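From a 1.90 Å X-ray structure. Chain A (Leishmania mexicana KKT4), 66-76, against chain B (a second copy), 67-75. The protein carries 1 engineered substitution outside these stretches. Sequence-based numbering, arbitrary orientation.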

# COMPACT_ATOMS: atom_id res chain seq x y z
N ARG A 66 20.92 13.04 6.46
CA ARG A 66 22.03 12.85 7.37
C ARG A 66 23.28 12.43 6.61
O ARG A 66 24.40 12.87 6.92
CB ARG A 66 21.64 11.81 8.42
CG ARG A 66 22.82 11.32 9.25
CD ARG A 66 22.43 10.20 10.20
NE ARG A 66 22.32 8.93 9.49
CZ ARG A 66 22.13 7.76 10.08
NH1 ARG A 66 22.03 7.70 11.40
NH2 ARG A 66 22.07 6.64 9.36
N LYS A 67 23.09 11.61 5.58
CA LYS A 67 24.24 11.21 4.77
C LYS A 67 24.89 12.40 4.09
O LYS A 67 26.12 12.53 4.07
CB LYS A 67 23.81 10.17 3.73
CG LYS A 67 24.99 9.55 2.95
CD LYS A 67 24.50 8.43 2.04
CE LYS A 67 25.66 7.76 1.35
NZ LYS A 67 26.51 7.05 2.35
N ASP A 68 24.08 13.29 3.51
CA ASP A 68 24.64 14.51 2.92
C ASP A 68 25.37 15.33 3.97
O ASP A 68 26.51 15.75 3.76
CB ASP A 68 23.54 15.34 2.26
CG ASP A 68 23.14 14.82 0.88
OD1 ASP A 68 23.95 14.10 0.24
OD2 ASP A 68 22.02 15.14 0.44
N GLU A 69 24.75 15.51 5.12
CA GLU A 69 25.34 16.34 6.20
C GLU A 69 26.70 15.75 6.62
O GLU A 69 27.66 16.50 6.69
CB GLU A 69 24.39 16.38 7.38
CG GLU A 69 24.72 17.38 8.46
CD GLU A 69 23.71 17.36 9.60
OE1 GLU A 69 24.05 16.84 10.67
OE2 GLU A 69 22.60 17.88 9.41
N VAL A 70 26.73 14.46 6.89
CA VAL A 70 27.97 13.80 7.39
C VAL A 70 29.06 13.80 6.32
O VAL A 70 30.20 14.07 6.63
CB VAL A 70 27.63 12.40 7.92
CG1 VAL A 70 28.85 11.50 8.03
CG2 VAL A 70 26.90 12.46 9.25
N GLN A 71 28.67 13.56 5.09
CA GLN A 71 29.65 13.52 4.00
C GLN A 71 30.22 14.92 3.80
O GLN A 71 31.42 15.02 3.61
CB GLN A 71 29.01 12.96 2.74
CG GLN A 71 28.85 11.45 2.81
CD GLN A 71 28.38 10.82 1.52
OE1 GLN A 71 27.80 11.48 0.67
NE2 GLN A 71 28.67 9.54 1.37
N GLU A 72 29.35 15.92 3.76
CA GLU A 72 29.82 17.29 3.52
C GLU A 72 30.75 17.76 4.63
O GLU A 72 31.75 18.44 4.38
CB GLU A 72 28.63 18.23 3.35
CG GLU A 72 29.04 19.63 2.89
CD GLU A 72 27.88 20.60 2.85
OE1 GLU A 72 27.85 21.50 3.71
OE2 GLU A 72 27.01 20.47 1.96
N GLU A 73 30.44 17.41 5.88
CA GLU A 73 31.31 17.82 6.97
C GLU A 73 32.65 17.07 6.93
O GLU A 73 33.68 17.63 7.29
CB GLU A 73 30.60 17.62 8.31
CG GLU A 73 31.41 18.02 9.53
CD GLU A 73 31.71 19.53 9.60
OE1 GLU A 73 32.43 19.94 10.53
OE2 GLU A 73 31.21 20.29 8.74
N ALA A 74 32.64 15.81 6.47
CA ALA A 74 33.89 15.09 6.28
C ALA A 74 34.80 15.81 5.29
O ALA A 74 35.98 15.99 5.55
CB ALA A 74 33.62 13.66 5.81
N LEU A 75 34.25 16.24 4.15
CA LEU A 75 35.07 17.01 3.21
C LEU A 75 35.52 18.33 3.82
O LEU A 75 36.68 18.73 3.66
CB LEU A 75 34.32 17.26 1.90
CG LEU A 75 33.88 16.00 1.15
CD1 LEU A 75 33.29 16.33 -0.21
CD2 LEU A 75 35.05 15.05 1.01
N ARG A 76 34.61 19.04 4.49
CA ARG A 76 34.99 20.33 5.06
C ARG A 76 36.18 20.18 6.02
O ARG A 76 37.11 20.99 6.01
CB ARG A 76 33.78 20.97 5.77
CG ARG A 76 34.01 22.48 6.05
CD ARG A 76 32.82 23.14 6.76
NE ARG A 76 32.69 22.69 8.15
CZ ARG A 76 33.07 23.41 9.20
NH1 ARG A 76 33.58 24.60 9.02
NH2 ARG A 76 32.91 22.94 10.43
N LYS B 67 25.36 8.59 -3.85
CA LYS B 67 26.10 9.47 -2.95
C LYS B 67 27.37 8.82 -2.40
O LYS B 67 28.33 9.52 -2.09
CB LYS B 67 25.21 9.93 -1.80
CG LYS B 67 24.14 10.88 -2.28
CD LYS B 67 23.26 11.35 -1.16
CE LYS B 67 22.35 12.47 -1.66
NZ LYS B 67 23.15 13.61 -2.21
N ASP B 68 27.37 7.49 -2.26
CA ASP B 68 28.59 6.77 -1.92
C ASP B 68 29.63 6.92 -3.03
O ASP B 68 30.80 7.24 -2.78
CB ASP B 68 28.28 5.29 -1.65
CG ASP B 68 27.75 5.05 -0.24
OD1 ASP B 68 28.12 5.81 0.69
OD2 ASP B 68 26.96 4.09 -0.05
N GLU B 69 29.20 6.71 -4.28
CA GLU B 69 30.13 6.82 -5.41
C GLU B 69 30.74 8.22 -5.50
O GLU B 69 31.97 8.37 -5.56
CB GLU B 69 29.40 6.46 -6.71
CG GLU B 69 28.98 5.00 -6.79
CD GLU B 69 30.17 4.04 -6.70
OE1 GLU B 69 31.16 4.25 -7.45
OE2 GLU B 69 30.13 3.09 -5.89
N VAL B 70 29.89 9.25 -5.50
CA VAL B 70 30.37 10.63 -5.57
C VAL B 70 31.39 10.90 -4.46
O VAL B 70 32.49 11.40 -4.71
CB VAL B 70 29.19 11.61 -5.51
CG1 VAL B 70 29.69 13.04 -5.45
CG2 VAL B 70 28.27 11.40 -6.70
N GLN B 71 31.02 10.62 -3.23
CA GLN B 71 31.93 10.81 -2.08
C GLN B 71 33.24 10.06 -2.35
O GLN B 71 34.30 10.66 -2.20
CB GLN B 71 31.27 10.34 -0.79
CG GLN B 71 32.00 10.74 0.48
CD GLN B 71 31.98 12.21 0.90
OE1 GLN B 71 31.57 13.09 0.17
NE2 GLN B 71 32.46 12.46 2.09
N GLU B 72 33.15 8.82 -2.80
CA GLU B 72 34.36 8.05 -3.10
C GLU B 72 35.24 8.80 -4.10
O GLU B 72 36.45 8.96 -3.88
CB GLU B 72 33.96 6.66 -3.62
N GLU B 73 34.65 9.27 -5.20
CA GLU B 73 35.43 9.99 -6.21
C GLU B 73 36.03 11.27 -5.63
O GLU B 73 37.17 11.64 -5.95
CB GLU B 73 34.55 10.30 -7.42
N ALA B 74 35.28 11.96 -4.77
CA ALA B 74 35.82 13.15 -4.12
C ALA B 74 37.05 12.82 -3.28
O ALA B 74 38.05 13.54 -3.32
CB ALA B 74 34.73 13.82 -3.28
N LEU B 75 36.99 11.73 -2.51
CA LEU B 75 38.09 11.38 -1.62
C LEU B 75 39.28 10.80 -2.37
O LEU B 75 40.43 10.98 -1.94
CB LEU B 75 37.61 10.41 -0.54

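Two reciprocal salt bridges fasten one end of this contact. Lys A67 NZ lies 2.6 Å from Asp B68 OD1, and Lys B67 NZ lies 2.6 Å from Asp A68 OD1; each ammonium donates a short, charge-assisted hydrogen bond to the carboxylate of the other chain. In both aspartates the CA-to-CB bond points sideways, and a chi1 in the m well brings the carboxylate nearer the partner helix. The lysines start toward the partner but by different rotamers, t at Lys A67 and m at Lys B67, so the exchange of partners is symmetric while the side-chain paths are not. Their aliphatic parts also touch, Lys A67 CE resting 3.9 Å from Lys B67 CB.

One helical turn later Gln A71 and Gln B71 face each other, and here the symmetry breaks more plainly. Gln B71 (t, p) folds so that its NE2 donates to the backbone oxygen Gln A71 O at 3.2 Å, an acceptor that also receives the helical hydrogen bond from Leu A75 N at 3.1 Å. Gln A71, extended as m, t, reaches back instead, and its NE2 makes a weak hydrogen bond of 3.5 Å to Lys B67 O. Both amides thus spend their cross-interface hydrogen bonds on main-chain oxygens of the other helix.

Beneath this chemistry run two parallel helices, their axes 11.3 Å apart at closest approach and their directions at 0°. The register is level where the CA atoms of Gln A71 and Gln B71 are 7.0 Å apart and those of Leu A75 and Leu B75 8.0 Å, and slips by one residue at the start, where the CA of Asp A68 lies 7.9 Å from the CA of Lys B67. Apolar packing is modest. Leu A75 CD1 sits 4.2 Å from Ala B74 CB and 3.7 Å from Gln B71 OE1, while Leu B75 is modelled only to CB. Over these turns, polar side chains make most of the contact, with 444 Å² buried in all.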